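PDB 6NOR: putative NAD dependent dehydrogenase from Micromonospora echinospora, which binds NAD and probably acts as an NAD-dependent oxidoreductase in the biosynthesis of gentamicin. Local coordinates for residues 193-207 against 239-253. Numbering follows the deposited sequence.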
# COMPACT_ATOMS: atom_id res chain seq x y z
N GLY A 193 -1.46 -24.20 21.85
CA GLY A 193 -2.30 -23.17 21.26
C GLY A 193 -1.74 -22.60 19.98
O GLY A 193 -1.27 -23.35 19.13
N ALA A 194 -1.75 -21.28 19.89
CA ALA A 194 -1.31 -20.56 18.69
C ALA A 194 0.06 -20.97 18.21
O ALA A 194 0.33 -20.99 17.02
CB ALA A 194 -1.32 -19.04 18.95
N LEU A 195 0.94 -21.30 19.14
CA LEU A 195 2.29 -21.70 18.78
C LEU A 195 2.29 -23.03 18.05
O LEU A 195 3.12 -23.28 17.19
CB LEU A 195 3.17 -21.78 20.02
CG LEU A 195 4.65 -21.53 19.83
CD1 LEU A 195 4.84 -20.27 19.01
CD2 LEU A 195 5.31 -21.39 21.19
N THR A 196 1.34 -23.89 18.37
CA THR A 196 1.22 -25.14 17.65
C THR A 196 0.42 -24.95 16.38
O THR A 196 0.77 -25.46 15.33
CB THR A 196 0.55 -26.22 18.52
OG1 THR A 196 1.31 -26.39 19.71
CG2 THR A 196 0.44 -27.55 17.78
N ASP A 197 -0.68 -24.24 16.49
CA ASP A 197 -1.66 -24.11 15.42
C ASP A 197 -1.11 -23.24 14.28
O ASP A 197 -1.20 -23.61 13.13
CB ASP A 197 -2.96 -23.54 15.98
CG ASP A 197 -4.05 -23.36 14.94
OD1 ASP A 197 -4.20 -24.23 14.07
OD2 ASP A 197 -4.76 -22.33 15.00
N LEU A 198 -0.54 -22.09 14.62
CA LEU A 198 -0.04 -21.13 13.64
C LEU A 198 1.47 -21.21 13.56
O LEU A 198 2.06 -21.01 12.50
CB LEU A 198 -0.46 -19.70 14.00
CG LEU A 198 -1.96 -19.48 14.20
CD1 LEU A 198 -2.23 -18.05 14.59
CD2 LEU A 198 -2.75 -19.83 12.96
N GLY A 199 2.09 -21.52 14.68
CA GLY A 199 3.53 -21.56 14.77
C GLY A 199 4.08 -22.68 13.92
O GLY A 199 5.19 -22.59 13.45
N TRP A 200 3.30 -23.74 13.72
CA TRP A 200 3.70 -24.77 12.78
C TRP A 200 4.06 -24.15 11.43
O TRP A 200 5.14 -24.41 10.90
CB TRP A 200 2.60 -25.82 12.57
CG TRP A 200 3.06 -26.85 11.59
CD1 TRP A 200 3.08 -26.76 10.23
CD2 TRP A 200 3.62 -28.12 11.91
NE1 TRP A 200 3.60 -27.88 9.68
CE2 TRP A 200 3.94 -28.75 10.69
CE3 TRP A 200 3.86 -28.80 13.10
CZ2 TRP A 200 4.50 -30.00 10.63
CZ3 TRP A 200 4.41 -30.05 13.04
CH2 TRP A 200 4.72 -30.64 11.82
N HIS A 201 3.15 -23.36 10.88
CA HIS A 201 3.38 -22.74 9.59
C HIS A 201 4.49 -21.73 9.60
O HIS A 201 5.27 -21.66 8.66
CB HIS A 201 2.13 -22.04 9.12
CG HIS A 201 1.01 -22.97 8.82
ND1 HIS A 201 1.11 -23.92 7.84
CD2 HIS A 201 -0.22 -23.08 9.34
CE1 HIS A 201 -0.03 -24.58 7.77
NE2 HIS A 201 -0.85 -24.09 8.67
N ALA A 202 4.53 -20.93 10.64
CA ALA A 202 5.50 -19.88 10.69
C ALA A 202 6.90 -20.50 10.70
O ALA A 202 7.79 -20.06 9.98
CB ALA A 202 5.28 -18.99 11.91
N VAL A 203 7.08 -21.56 11.48
CA VAL A 203 8.39 -22.20 11.58
C VAL A 203 8.76 -22.88 10.27
O VAL A 203 9.88 -22.78 9.82
CB VAL A 203 8.46 -23.19 12.74
CG1 VAL A 203 9.74 -23.97 12.67
CG2 VAL A 203 8.38 -22.44 14.07
N GLU A 204 7.81 -23.54 9.63
CA GLU A 204 8.11 -24.18 8.36
C GLU A 204 8.51 -23.13 7.30
O GLU A 204 9.50 -23.31 6.58
CB GLU A 204 6.92 -25.03 7.87
CG GLU A 204 7.24 -25.95 6.69
CD GLU A 204 6.15 -27.00 6.40
OE1 GLU A 204 5.02 -26.87 6.92
OE2 GLU A 204 6.43 -27.96 5.64
N LEU A 205 7.75 -22.03 7.23
CA LEU A 205 8.05 -20.94 6.29
C LEU A 205 9.41 -20.32 6.54
O LEU A 205 10.14 -20.11 5.59
CB LEU A 205 6.98 -19.86 6.36
CG LEU A 205 5.67 -20.29 5.73
CD1 LEU A 205 4.51 -19.38 6.14
CD2 LEU A 205 5.83 -20.36 4.20
N CYS A 206 9.74 -20.04 7.80
CA CYS A 206 11.06 -19.51 8.14
C CYS A 206 12.21 -20.37 7.64
O CYS A 206 13.10 -19.87 6.95
CB CYS A 206 11.23 -19.36 9.66
SG CYS A 206 10.67 -17.83 10.38
N ARG A 207 12.23 -21.64 8.03
CA ARG A 207 13.24 -22.61 7.58
C ARG A 207 13.41 -22.58 6.09
O ARG A 207 14.50 -22.45 5.57
CB ARG A 207 12.83 -24.04 7.92
CG ARG A 207 13.01 -24.48 9.30
CD ARG A 207 12.66 -25.97 9.39
NE ARG A 207 13.76 -26.85 9.03
CZ ARG A 207 13.68 -27.79 8.10
NH1 ARG A 207 12.57 -27.95 7.40
NH2 ARG A 207 14.72 -28.56 7.84
N ILE A 239 14.39 -17.71 16.67
CA ILE A 239 15.17 -18.84 16.21
C ILE A 239 16.58 -18.43 15.80
O ILE A 239 16.76 -17.51 15.01
CB ILE A 239 14.51 -19.51 15.00
CG1 ILE A 239 13.07 -19.89 15.32
CG2 ILE A 239 15.27 -20.75 14.57
CD1 ILE A 239 12.35 -20.41 14.09
N GLU A 240 17.58 -19.13 16.31
CA GLU A 240 18.94 -18.91 15.86
C GLU A 240 19.33 -20.03 14.91
O GLU A 240 19.52 -21.17 15.31
CB GLU A 240 19.89 -18.84 17.05
CG GLU A 240 21.36 -18.79 16.70
CD GLU A 240 22.25 -18.72 17.95
OE1 GLU A 240 23.32 -19.36 17.96
OE2 GLU A 240 21.86 -18.02 18.91
N PHE A 241 19.47 -19.71 13.63
CA PHE A 241 19.96 -20.68 12.67
C PHE A 241 21.47 -20.86 12.72
O PHE A 241 22.19 -20.03 13.25
CB PHE A 241 19.51 -20.29 11.26
CG PHE A 241 18.03 -20.37 11.08
CD1 PHE A 241 17.42 -21.59 10.83
CD2 PHE A 241 17.24 -19.23 11.19
CE1 PHE A 241 16.04 -21.67 10.68
CE2 PHE A 241 15.87 -19.31 11.04
CZ PHE A 241 15.26 -20.54 10.78
N ALA A 242 21.94 -21.97 12.16
CA ALA A 242 23.34 -22.37 12.23
C ALA A 242 24.31 -21.39 11.58
O ALA A 242 25.41 -21.18 12.07
CB ALA A 242 23.50 -23.75 11.61
N ASP A 243 23.92 -20.80 10.46
CA ASP A 243 24.73 -19.78 9.79
C ASP A 243 24.80 -18.46 10.56
O ASP A 243 25.57 -17.57 10.21
CB ASP A 243 24.16 -19.50 8.41
CG ASP A 243 22.69 -19.15 8.48
OD1 ASP A 243 22.40 -18.03 8.94
OD2 ASP A 243 21.84 -19.98 8.11
N GLY A 244 23.96 -18.32 11.57
CA GLY A 244 23.89 -17.09 12.32
C GLY A 244 22.74 -16.16 11.96
O GLY A 244 22.68 -15.05 12.47
N ALA A 245 21.83 -16.57 11.09
CA ALA A 245 20.67 -15.74 10.82
C ALA A 245 19.66 -15.87 11.93
O ALA A 245 19.50 -16.94 12.51
CB ALA A 245 20.06 -16.09 9.52
N ILE A 246 18.99 -14.78 12.26
CA ILE A 246 17.92 -14.81 13.24
C ILE A 246 16.55 -14.87 12.57
O ILE A 246 16.25 -14.11 11.66
CB ILE A 246 17.97 -13.59 14.14
CG1 ILE A 246 19.32 -13.51 14.84
CG2 ILE A 246 16.83 -13.62 15.13
CD1 ILE A 246 19.58 -12.18 15.52
N GLY A 247 15.75 -15.83 13.02
CA GLY A 247 14.38 -15.95 12.61
C GLY A 247 13.45 -15.48 13.70
O GLY A 247 13.74 -15.60 14.89
N GLN A 248 12.32 -14.91 13.29
CA GLN A 248 11.26 -14.57 14.21
C GLN A 248 9.94 -15.18 13.73
O GLN A 248 9.61 -15.10 12.55
CB GLN A 248 11.10 -13.06 14.33
CG GLN A 248 12.35 -12.28 14.56
CD GLN A 248 12.14 -10.79 14.36
OE1 GLN A 248 11.10 -10.25 14.74
NE2 GLN A 248 13.10 -10.14 13.74
N CYS A 249 9.20 -15.79 14.64
CA CYS A 249 7.84 -16.21 14.35
C CYS A 249 6.92 -15.53 15.33
O CYS A 249 7.03 -15.72 16.54
CB CYS A 249 7.70 -17.72 14.43
SG CYS A 249 8.85 -18.53 13.33
N ASP A 250 6.04 -14.69 14.81
CA ASP A 250 5.09 -13.93 15.60
C ASP A 250 3.71 -14.51 15.29
O ASP A 250 3.24 -14.40 14.17
CB ASP A 250 5.19 -12.45 15.23
CG ASP A 250 4.29 -11.54 16.04
OD1 ASP A 250 3.24 -11.98 16.55
OD2 ASP A 250 4.62 -10.33 16.14
N VAL A 251 3.07 -15.16 16.25
CA VAL A 251 1.75 -15.73 16.01
C VAL A 251 0.75 -15.31 17.08
O VAL A 251 1.11 -15.06 18.21
CB VAL A 251 1.79 -17.26 15.93
CG1 VAL A 251 2.75 -17.73 14.82
CG2 VAL A 251 2.15 -17.88 17.29
N SER A 252 -0.51 -15.22 16.70
CA SER A 252 -1.52 -14.74 17.62
C SER A 252 -2.90 -15.21 17.21
O SER A 252 -3.21 -15.24 16.03
CB SER A 252 -1.51 -13.21 17.69
OG SER A 252 -2.54 -12.75 18.52
N TRP A 253 -3.70 -15.55 18.21
CA TRP A 253 -5.11 -15.87 18.07
C TRP A 253 -6.00 -14.70 18.48
O TRP A 253 -7.20 -14.80 18.44
CB TRP A 253 -5.49 -17.06 18.93
CG TRP A 253 -5.21 -18.42 18.38
CD1 TRP A 253 -4.81 -18.76 17.12
CD2 TRP A 253 -5.32 -19.64 19.10
NE1 TRP A 253 -4.68 -20.11 17.01
CE2 TRP A 253 -4.98 -20.68 18.22
CE3 TRP A 253 -5.68 -19.95 20.41
CZ2 TRP A 253 -5.00 -22.02 18.61
CZ3 TRP A 253 -5.69 -21.28 20.80
CH2 TRP A 253 -5.35 -22.29 19.90
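Helix 199-207, with the short helical turn 194-197 before it, lies on one face of a beta-hairpin in the C-terminal domain, and the contact is a buried helix-on-sheet layer. The helix runs nearly antiparallel to strand 246-252, at 157° with the axes 8.3 Å apart. Val251 buries the most surface of strand 246-252, packing where the two helical pieces join: its CB meets Leu198 CB at 3.8 Å, CG1, beside the backbone N, faces Gly199 N, and CG2, between N and the carbonyl carbon, reaches Ala194 O and Leu195 CD1. Further along, Ala202 CB sits on Cys249 CB at 3.7 Å, and Cys249 SG lies 3.5 Å from Cys206 SG, too far for a disulfide. Cys206 CB then comes to the edge of the Phe241 ring. At the other end the Trp253 indole is covered on one face by the start of the helical turn: Ala194 CB stands 3.8 Å over the centroid of its five-membered ring, a CH-pi contact. Trp253 NE1 donates to the anti lone pair of Asp197 OD2 at 3.0 Å, bent to 145°, with the carboxylate plane turned 61° from the ring. An alanine in place of Trp253 would probably uncover Gly193 and Ala194 and hold the Asp197 carboxylate less firmly, leaving OD1's weak, long ion pair to Lys116 of the NAD site. The helix also brings His201 to NAD. A helix layered on an open, mainly antiparallel sheet is characteristic of the GFO/IDH/MocA C-terminal domain.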